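Exopolygalacturonase (Yersinia enterocolitica, PDB 2UVF) hydrolyses polygalacturonan of pectin as an exo-acting family 28 glycoside hydrolase, probably releasing digalacturonic acid from chain ends. Local coordinates at residues 83-88 with 112-117; 392-397 with 425-430. All coordinates share one frame; numbering follows the deposited sequence.

Overall arrangement
The two contacts lie in different domains and follow each other along the chain. Contact 1 (83-88 with 112-117) comes first. It packs helix 81-88 on strand 114-117, an outermost strand of a three-stranded antiparallel sheet in the N-terminal fibronectin type III domain. Contact 2 (392-397 with 425-430) joins two successive coils of the parallel beta-helix of the glycoside hydrolase. The centres of contact 1 and contact 2 are about 12 Å apart, and the two contacts touch. N114 and Q113 of contact 1 approach N428 of contact 2, and N85 and N114 approach N395. Strand 53-58 also covers F394, W425 and F427. The pair therefore marks where the N-terminal domain rests on the beta-helix.

Contact 1. Residues 83-88 with 112-117; sequences DNNDNF and MQNFTV
Helix 83-88 crosses strand 114-117 at 65°, with the two axes 7.6 Å apart at closest approach and N84 CA nearest to F115 CA. N84 carries the contact. Its CG is anti to the backbone N (chi1 -174°), which directs the amide at the strand. The amide then bonds both backbone polar atoms of T116. N84 OD1 accepts from T116 N at 2.6 Å, a short and nearly straight bond. N84 ND2 donates to T116 O at 3.1 Å, and that oxygen lies close to the amide plane. The two bonds fix the rotation of the amide. N84 OD1 also accepts from a water that lies 3.0 Å from T116 OG1, so the water links the two side chains.

The same amide stacks on the F115 ring, with the two planes 22° apart. N84 ND2 sits over the ring centre, 3.6 Å above the plane. N84 CB lies above the rim of the ring, 3.3 Å from F115 CD1. One turn on, F88 sets CD2 against T116 CB, and T116 CG2 lies over one face of the F88 ring.

N85 reaches the start of the strand. N85 ND2 bonds chiefly to A81 O, in its own helix, and makes a weak bond to N114 O at 2.8 Å. M112, bent at chi2 and chi3, brings SD alongside the N85 amide, 3.5 Å from N85 OD1.

F115 and V117 pair by backbone hydrogen bonds with strand 53-58, so T116 N and T116 O can be used by the helix. This is helix-on-edge-strand packing within the fibronectin type III domain. A buried asparagine takes the place of a neighbouring strand at T116: both of its polar atoms are satisfied by the backbone, and its flat side lies on an aromatic ring.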
ATOM      1  N   ASP A  83     -20.881  -9.821   5.885  1.00 39.27           N
ATOM      2  CA  ASP A  83     -20.948 -11.208   5.389  1.00 38.61           C
ATOM      3  C   ASP A  83     -20.353 -11.354   3.985  1.00 37.30           C
ATOM      4  O   ASP A  83     -19.767 -12.382   3.645  1.00 36.24           O
ATOM      5  CB  ASP A  83     -22.400 -11.745   5.397  1.00 39.84           C
ATOM      6  CG  ASP A  83     -23.124 -11.537   6.749  1.00 42.18           C
ATOM      7  OD1 ASP A  83     -22.534 -11.817   7.830  1.00 46.46           O
ATOM      8  OD2 ASP A  83     -24.305 -11.110   6.717  1.00 44.57           O
ATOM      9  N   ASN A  84     -20.523 -10.323   3.167  1.00 36.32           N
ATOM     10  CA  ASN A  84     -19.888 -10.287   1.860  1.00 35.79           C
ATOM     11  C   ASN A  84     -18.372 -10.299   1.978  1.00 35.14           C
ATOM     12  O   ASN A  84     -17.701 -11.148   1.389  1.00 34.58           O
ATOM     13  CB  ASN A  84     -20.327  -9.071   1.075  1.00 35.69           C
ATOM     14  CG  ASN A  84     -19.801  -9.087  -0.341  1.00 36.51           C
ATOM     15  OD1 ASN A  84     -18.791  -8.434  -0.661  1.00 35.06           O
ATOM     16  ND2 ASN A  84     -20.479  -9.827  -1.198  1.00 35.66           N
ATOM     17  N   ASN A  85     -17.837  -9.374   2.765  1.00 35.26           N
ATOM     18  CA  ASN A  85     -16.404  -9.423   3.106  1.00 34.85           C
ATOM     19  C   ASN A  85     -15.905 -10.779   3.668  1.00 35.44           C
ATOM     20  O   ASN A  85     -14.801 -11.205   3.323  1.00 35.29           O
ATOM     21  CB  ASN A  85     -16.026  -8.239   3.994  1.00 34.85           C
ATOM     22  CG  ASN A  85     -15.788  -6.952   3.193  1.00 33.35           C
ATOM     23  OD1 ASN A  85     -14.640  -6.544   3.009  1.00 32.35           O
ATOM     24  ND2 ASN A  85     -16.871  -6.308   2.718  1.00 30.80           N
ATOM     25  N   ASP A  86     -16.709 -11.482   4.479  1.00 35.34           N
ATOM     26  CA  ASP A  86     -16.300 -12.815   4.980  1.00 35.58           C
ATOM     27  C   ASP A  86     -16.006 -13.781   3.822  1.00 35.20           C
ATOM     28  O   ASP A  86     -15.094 -14.598   3.894  1.00 35.40           O
ATOM     29  CB  ASP A  86     -17.355 -13.451   5.921  1.00 35.78           C
ATOM     30  CG  ASP A  86     -17.506 -12.717   7.255  1.00 36.59           C
ATOM     31  OD1 ASP A  86     -16.557 -12.049   7.705  1.00 35.80           O
ATOM     32  OD2 ASP A  86     -18.594 -12.828   7.867  1.00 36.81           O
ATOM     33  N   ASN A  87     -16.791 -13.667   2.756  1.00 34.75           N
ATOM     34  CA  ASN A  87     -16.656 -14.488   1.545  1.00 34.80           C
ATOM     35  C   ASN A  87     -15.480 -14.052   0.628  1.00 33.79           C
ATOM     36  O   ASN A  87     -14.669 -14.892   0.203  1.00 33.32           O
ATOM     37  CB  ASN A  87     -18.015 -14.457   0.802  1.00 35.33           C
ATOM     38  CG  ASN A  87     -18.083 -15.382  -0.415  1.00 38.53           C
ATOM     39  OD1 ASN A  87     -17.120 -16.069  -0.776  1.00 41.58           O
ATOM     40  ND2 ASN A  87     -19.257 -15.396  -1.067  1.00 41.98           N
ATOM     41  N   PHE A  88     -15.381 -12.748   0.355  1.00 32.64           N
ATOM     42  CA  PHE A  88     -14.444 -12.222  -0.651  1.00 32.18           C
ATOM     43  C   PHE A  88     -13.153 -11.511  -0.179  1.00 31.16           C
ATOM     44  O   PHE A  88     -12.206 -11.448  -0.938  1.00 31.17           O
ATOM     45  CB  PHE A  88     -15.197 -11.337  -1.660  1.00 32.91           C
ATOM     46  CG  PHE A  88     -16.380 -12.033  -2.320  1.00 34.33           C
ATOM     47  CD1 PHE A  88     -16.178 -13.062  -3.250  1.00 34.95           C
ATOM     48  CD2 PHE A  88     -17.683 -11.669  -1.995  1.00 34.15           C
ATOM     49  CE1 PHE A  88     -17.265 -13.711  -3.856  1.00 36.20           C
ATOM     50  CE2 PHE A  88     -18.771 -12.301  -2.592  1.00 35.78           C
ATOM     51  CZ  PHE A  88     -18.571 -13.320  -3.524  1.00 34.64           C
ATOM     52  N   MET A 112     -17.314  -1.988   7.361  1.00 31.80           N
ATOM     53  CA  MET A 112     -17.009  -2.331   5.960  1.00 32.46           C
ATOM     54  C   MET A 112     -17.541  -1.268   4.989  1.00 32.87           C
ATOM     55  O   MET A 112     -18.577  -0.649   5.242  1.00 33.35           O
ATOM     56  CB  MET A 112     -17.515  -3.731   5.599  1.00 32.44           C
ATOM     57  CG  MET A 112     -16.919  -4.869   6.454  1.00 31.76           C
ATOM     58  SD  MET A 112     -15.141  -5.228   6.178  1.00 32.15           S
ATOM     59  CE  MET A 112     -14.385  -4.292   7.489  1.00 30.25           C
ATOM     60  N   GLN A 113     -16.801  -1.053   3.895  1.00 33.10           N
ATOM     61  CA  GLN A 113     -17.093  -0.016   2.888  1.00 32.17           C
ATOM     62  C   GLN A 113     -17.048  -0.625   1.479  1.00 33.14           C
ATOM     63  O   GLN A 113     -16.984   0.086   0.485  1.00 33.42           O
ATOM     64  CB  GLN A 113     -16.076   1.114   2.980  1.00 32.04           C
ATOM     65  CG  GLN A 113     -16.114   1.918   4.271  1.00 30.62           C
ATOM     66  CD  GLN A 113     -14.976   2.905   4.373  1.00 31.27           C
ATOM     67  OE1 GLN A 113     -14.121   2.806   5.254  1.00 27.77           O
ATOM     68  NE2 GLN A 113     -14.961   3.872   3.473  1.00 28.36           N
ATOM     69  N   ASN A 114     -17.069  -1.951   1.402  1.00 33.59           N
ATOM     70  CA  ASN A 114     -17.016  -2.651   0.122  1.00 34.29           C
ATOM     71  C   ASN A 114     -17.950  -3.851   0.108  1.00 35.18           C
ATOM     72  O   ASN A 114     -18.196  -4.459   1.149  1.00 36.30           O
ATOM     73  CB  ASN A 114     -15.575  -3.073  -0.238  1.00 33.20           C
ATOM     74  CG  ASN A 114     -15.076  -4.247   0.593  1.00 33.01           C
ATOM     75  OD1 ASN A 114     -14.545  -4.053   1.694  1.00 32.22           O
ATOM     76  ND2 ASN A 114     -15.224  -5.475   0.061  1.00 26.02           N
ATOM     77  N   PHE A 115     -18.462  -4.178  -1.074  1.00 36.34           N
ATOM     78  CA  PHE A 115     -19.346  -5.327  -1.282  1.00 37.30           C
ATOM     79  C   PHE A 115     -19.140  -5.825  -2.716  1.00 37.81           C
ATOM     80  O   PHE A 115     -19.317  -5.070  -3.663  1.00 37.35           O
ATOM     81  CB  PHE A 115     -20.812  -4.908  -1.036  1.00 37.39           C
ATOM     82  CG  PHE A 115     -21.834  -6.016  -1.217  1.00 36.84           C
ATOM     83  CD1 PHE A 115     -22.339  -6.699  -0.119  1.00 36.27           C
ATOM     84  CD2 PHE A 115     -22.333  -6.334  -2.477  1.00 36.82           C
ATOM     85  CE1 PHE A 115     -23.292  -7.712  -0.275  1.00 36.70           C
ATOM     86  CE2 PHE A 115     -23.289  -7.342  -2.637  1.00 35.41           C
ATOM     87  CZ  PHE A 115     -23.760  -8.032  -1.536  1.00 35.61           C
ATOM     88  N   THR A 116     -18.755  -7.092  -2.862  1.00 39.14           N
ATOM     89  CA  THR A 116     -18.528  -7.705  -4.186  1.00 40.33           C
ATOM     90  C   THR A 116     -19.755  -8.464  -4.749  1.00 41.45           C
ATOM     91  O   THR A 116     -20.150  -9.514  -4.224  1.00 41.95           O
ATOM     92  CB  THR A 116     -17.299  -8.647  -4.165  1.00 39.73           C
ATOM     93  OG1 THR A 116     -16.190  -7.951  -3.613  1.00 39.64           O
ATOM     94  CG2 THR A 116     -16.936  -9.109  -5.553  1.00 39.75           C
ATOM     95  N   VAL A 117     -20.336  -7.940  -5.831  1.00 42.60           N
ATOM     96  CA  VAL A 117     -21.497  -8.577  -6.463  1.00 43.35           C
ATOM     97  C   VAL A 117     -21.094  -9.561  -7.565  1.00 44.62           C
ATOM     98  O   VAL A 117     -20.652  -9.131  -8.637  1.00 45.34           O
ATOM     99  CB  VAL A 117     -22.461  -7.539  -7.079  1.00 43.48           C
ATOM    100  CG1 VAL A 117     -23.770  -8.213  -7.481  1.00 42.45           C
ATOM    101  CG2 VAL A 117     -22.727  -6.365  -6.123  1.00 42.47           C
TER
HETATM  102  O   HOH W   1     -16.016  -7.914  -0.589  1.00 24.07           O

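Contact 2. Residues 392-397 with 425-430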
ATOM      1  N   MET A 392      -6.404   3.669  -4.617  1.00 32.66           N
ATOM      2  CA  MET A 392      -7.303   3.042  -3.653  1.00 31.97           C
ATOM      3  C   MET A 392      -6.761   1.672  -3.310  1.00 30.26           C
ATOM      4  O   MET A 392      -6.365   0.949  -4.201  1.00 29.05           O
ATOM      5  CB  MET A 392      -8.669   2.883  -4.296  1.00 32.20           C
ATOM      6  CG  MET A 392      -9.787   2.714  -3.342  1.00 32.76           C
ATOM      7  SD  MET A 392     -11.231   2.175  -4.274  1.00 33.21           S
ATOM      8  CE  MET A 392     -11.738   3.692  -5.092  1.00 28.78           C
ATOM      9  N   VAL A 393      -6.694   1.361  -2.016  1.00 29.20           N
ATOM     10  CA  VAL A 393      -6.296   0.048  -1.535  1.00 27.42           C
ATOM     11  C   VAL A 393      -7.283  -0.437  -0.465  1.00 27.78           C
ATOM     12  O   VAL A 393      -7.419   0.171   0.600  1.00 27.35           O
ATOM     13  CB  VAL A 393      -4.858   0.084  -0.949  1.00 28.10           C
ATOM     14  CG1 VAL A 393      -4.513  -1.218  -0.237  1.00 26.01           C
ATOM     15  CG2 VAL A 393      -3.825   0.368  -2.029  1.00 25.93           C
ATOM     16  N   PHE A 394      -7.954  -1.552  -0.743  1.00 27.40           N
ATOM     17  CA  PHE A 394      -8.862  -2.148   0.221  1.00 26.68           C
ATOM     18  C   PHE A 394      -8.799  -3.670   0.209  1.00 26.15           C
ATOM     19  O   PHE A 394      -8.383  -4.269  -0.786  1.00 26.03           O
ATOM     20  CB  PHE A 394     -10.299  -1.633   0.024  1.00 27.15           C
ATOM     21  CG  PHE A 394     -10.965  -2.053  -1.276  1.00 26.12           C
ATOM     22  CD1 PHE A 394     -11.924  -3.057  -1.274  1.00 24.88           C
ATOM     23  CD2 PHE A 394     -10.716  -1.363  -2.471  1.00 26.08           C
ATOM     24  CE1 PHE A 394     -12.595  -3.419  -2.441  1.00 22.82           C
ATOM     25  CE2 PHE A 394     -11.379  -1.717  -3.660  1.00 25.47           C
ATOM     26  CZ  PHE A 394     -12.311  -2.750  -3.643  1.00 25.48           C
ATOM     27  N   ASN A 395      -9.180  -4.269   1.335  1.00 25.51           N
ATOM     28  CA  ASN A 395      -9.161  -5.725   1.544  1.00 25.42           C
ATOM     29  C   ASN A 395      -7.814  -6.411   1.435  1.00 24.88           C
ATOM     30  O   ASN A 395      -7.753  -7.631   1.329  1.00 25.33           O
ATOM     31  CB  ASN A 395     -10.189  -6.436   0.647  1.00 25.42           C
ATOM     32  CG  ASN A 395     -11.604  -6.012   0.958  1.00 27.56           C
ATOM     33  OD1 ASN A 395     -11.847  -5.182   1.863  1.00 27.43           O
ATOM     34  ND2 ASN A 395     -12.553  -6.535   0.179  1.00 30.68           N
ATOM     35  N   ASN A 396      -6.743  -5.634   1.489  1.00 25.11           N
ATOM     36  CA  ASN A 396      -5.384  -6.176   1.396  1.00 24.65           C
ATOM     37  C   ASN A 396      -4.958  -6.801   2.709  1.00 23.63           C
ATOM     38  O   ASN A 396      -5.348  -6.346   3.762  1.00 24.67           O
ATOM     39  CB  ASN A 396      -4.386  -5.069   0.998  1.00 25.02           C
ATOM     40  CG  ASN A 396      -4.278  -4.847  -0.514  1.00 24.11           C
ATOM     41  OD1 ASN A 396      -3.177  -4.665  -1.044  1.00 23.53           O
ATOM     42  ND2 ASN A 396      -5.400  -4.854  -1.207  1.00 25.96           N
ATOM     43  N   PHE A 397      -4.177  -7.869   2.643  1.00 23.36           N
ATOM     44  CA  PHE A 397      -3.422  -8.353   3.795  1.00 22.74           C
ATOM     45  C   PHE A 397      -1.953  -7.923   3.594  1.00 22.38           C
ATOM     46  O   PHE A 397      -1.397  -8.162   2.538  1.00 22.68           O
ATOM     47  CB  PHE A 397      -3.544  -9.884   3.909  1.00 22.14           C
ATOM     48  CG  PHE A 397      -2.663 -10.515   4.981  1.00 22.86           C
ATOM     49  CD1 PHE A 397      -3.156 -10.767   6.263  1.00 21.46           C
ATOM     50  CD2 PHE A 397      -1.355 -10.906   4.687  1.00 23.63           C
ATOM     51  CE1 PHE A 397      -2.357 -11.358   7.226  1.00 20.82           C
ATOM     52  CE2 PHE A 397      -0.550 -11.496   5.651  1.00 21.80           C
ATOM     53  CZ  PHE A 397      -1.051 -11.722   6.917  1.00 20.90           C
ATOM     54  N   TRP A 425      -6.976   6.478  -1.022  1.00 28.72           N
ATOM     55  CA  TRP A 425      -8.012   6.067  -0.089  1.00 28.50           C
ATOM     56  C   TRP A 425      -7.695   4.650   0.368  1.00 27.61           C
ATOM     57  O   TRP A 425      -7.660   3.711  -0.416  1.00 28.06           O
ATOM     58  CB  TRP A 425      -9.389   6.280  -0.726  1.00 29.12           C
ATOM     59  CG  TRP A 425     -10.607   5.988   0.085  1.00 28.34           C
ATOM     60  CD1 TRP A 425     -10.744   5.996   1.443  1.00 28.46           C
ATOM     61  CD2 TRP A 425     -11.886   5.642  -0.448  1.00 29.31           C
ATOM     62  NE1 TRP A 425     -12.040   5.653   1.796  1.00 27.70           N
ATOM     63  CE2 TRP A 425     -12.763   5.449   0.646  1.00 28.74           C
ATOM     64  CE3 TRP A 425     -12.381   5.482  -1.754  1.00 30.32           C
ATOM     65  CZ2 TRP A 425     -14.106   5.107   0.473  1.00 29.58           C
ATOM     66  CZ3 TRP A 425     -13.722   5.140  -1.925  1.00 30.30           C
ATOM     67  CH2 TRP A 425     -14.569   4.961  -0.814  1.00 30.30           C
ATOM     68  N   LEU A 426      -7.360   4.518   1.638  1.00 26.22           N
ATOM     69  CA  LEU A 426      -6.851   3.224   2.127  1.00 25.92           C
ATOM     70  C   LEU A 426      -7.795   2.699   3.195  1.00 24.98           C
ATOM     71  O   LEU A 426      -7.806   3.211   4.295  1.00 24.66           O
ATOM     72  CB  LEU A 426      -5.411   3.369   2.672  1.00 25.68           C
ATOM     73  CG  LEU A 426      -4.278   4.025   1.835  1.00 24.53           C
ATOM     74  CD1 LEU A 426      -4.254   3.532   0.380  1.00 25.15           C
ATOM     75  CD2 LEU A 426      -4.341   5.540   1.882  1.00 24.64           C
ATOM     76  N   PHE A 427      -8.600   1.691   2.854  1.00 24.60           N
ATOM     77  CA  PHE A 427      -9.647   1.211   3.755  1.00 24.57           C
ATOM     78  C   PHE A 427      -9.802  -0.319   3.798  1.00 24.10           C
ATOM     79  O   PHE A 427      -9.468  -1.002   2.849  1.00 23.77           O
ATOM     80  CB  PHE A 427     -10.994   1.925   3.469  1.00 24.53           C
ATOM     81  CG  PHE A 427     -11.572   1.663   2.084  1.00 24.24           C
ATOM     82  CD1 PHE A 427     -12.531   0.667   1.892  1.00 25.08           C
ATOM     83  CD2 PHE A 427     -11.183   2.432   0.985  1.00 26.33           C
ATOM     84  CE1 PHE A 427     -13.094   0.416   0.624  1.00 26.16           C
ATOM     85  CE2 PHE A 427     -11.724   2.194  -0.297  1.00 24.47           C
ATOM     86  CZ  PHE A 427     -12.679   1.186  -0.475  1.00 25.69           C
ATOM     87  N   ASN A 428     -10.324  -0.830   4.910  1.00 24.31           N
ATOM     88  CA  ASN A 428     -10.610  -2.261   5.090  1.00 24.44           C
ATOM     89  C   ASN A 428      -9.407  -3.183   4.849  1.00 24.15           C
ATOM     90  O   ASN A 428      -9.542  -4.276   4.285  1.00 24.56           O
ATOM     91  CB  ASN A 428     -11.829  -2.699   4.250  1.00 25.38           C
ATOM     92  CG  ASN A 428     -13.100  -1.919   4.593  1.00 25.71           C
ATOM     93  OD1 ASN A 428     -13.196  -1.279   5.656  1.00 29.67           O
ATOM     94  ND2 ASN A 428     -14.080  -1.979   3.705  1.00 26.22           N
ATOM     95  N   ASN A 429      -8.230  -2.725   5.269  1.00 22.52           N
ATOM     96  CA  ASN A 429      -6.994  -3.519   5.140  1.00 21.67           C
ATOM     97  C   ASN A 429      -6.622  -4.049   6.468  1.00 20.76           C
ATOM     98  O   ASN A 429      -6.973  -3.455   7.517  1.00 18.84           O
ATOM     99  CB  ASN A 429      -5.827  -2.674   4.591  1.00 20.88           C
ATOM    100  CG  ASN A 429      -6.136  -2.102   3.242  1.00 19.57           C
ATOM    101  OD1 ASN A 429      -6.193  -2.834   2.288  1.00 21.41           O
ATOM    102  ND2 ASN A 429      -6.381  -0.784   3.163  1.00 21.05           N
ATOM    103  N   TYR A 430      -5.927  -5.184   6.427  1.00 21.48           N
ATOM    104  CA  TYR A 430      -5.268  -5.714   7.625  1.00 21.76           C
ATOM    105  C   TYR A 430      -3.741  -5.602   7.492  1.00 22.09           C
ATOM    106  O   TYR A 430      -3.142  -6.229   6.632  1.00 22.61           O
ATOM    107  CB  TYR A 430      -5.677  -7.160   7.824  1.00 21.81           C
ATOM    108  CG  TYR A 430      -5.197  -7.791   9.108  1.00 21.45           C
ATOM    109  CD1 TYR A 430      -5.906  -7.641  10.288  1.00 21.12           C
ATOM    110  CD2 TYR A 430      -4.041  -8.578   9.127  1.00 20.87           C
ATOM    111  CE1 TYR A 430      -5.459  -8.260  11.468  1.00 21.58           C
ATOM    112  CE2 TYR A 430      -3.596  -9.175  10.268  1.00 21.32           C
ATOM    113  CZ  TYR A 430      -4.302  -9.025  11.443  1.00 22.04           C
ATOM    114  OH  TYR A 430      -3.847  -9.668  12.594  1.00 20.87           O
TER
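Two successive coils of the right-handed parallel beta-helix of family 28 meet here, each leaving a strand, passing an asparagine turn and entering the next strand. Strands 392-394 and 425-427 run parallel, their axes 4.8 Å apart. V393 N donates to W425 O, and F427 N donates to V393 O, both nearly along the C=O axis. After the turn, Y430 N donates to N396 O in the same way.

The side chains stack in register. F394 and F427 both hold CG in the crowded position between backbone N and carbonyl carbon (chi1 67° and 63°). With chi2 also alike, their rings are almost parallel, planes 1° apart, but slid so that they barely overlap, with centroids 5.0 Å apart. F394 CB, rather than the F394 ring, sits over the face of the F427 ring, a CH-pi contact 3.6 Å from its centroid. W425 lies against the opposite face of that ring. M392 extends beside W425 until it bends at chi3. Its SD meets the edge of the F427 ring, a Met-aromatic contact, and M392 CE lies 3.8 Å from W425 CE3. V56 of the N-terminal domain touches F394, W425 and F427. On the same face, beyond the turn, F397 and Y430 lie side by side, rim to rim. Y94 meets both rings, and the Y430 hydroxyl is hydrogen-bonded to E285. On the other face of the sheet, V393 CB packs on L426 CD1.

N395 and N428 both have positive phi, which turns the chain. N429 then bridges the coils by hydrogen bonds, and its ND2 also bonds N456 OD1 on strand 448-459. N429 ND2 gives V393 O a second donor at 2.9 Å, while N429 OD1 accepts from N396 N on a lone pair at 3.0 Å.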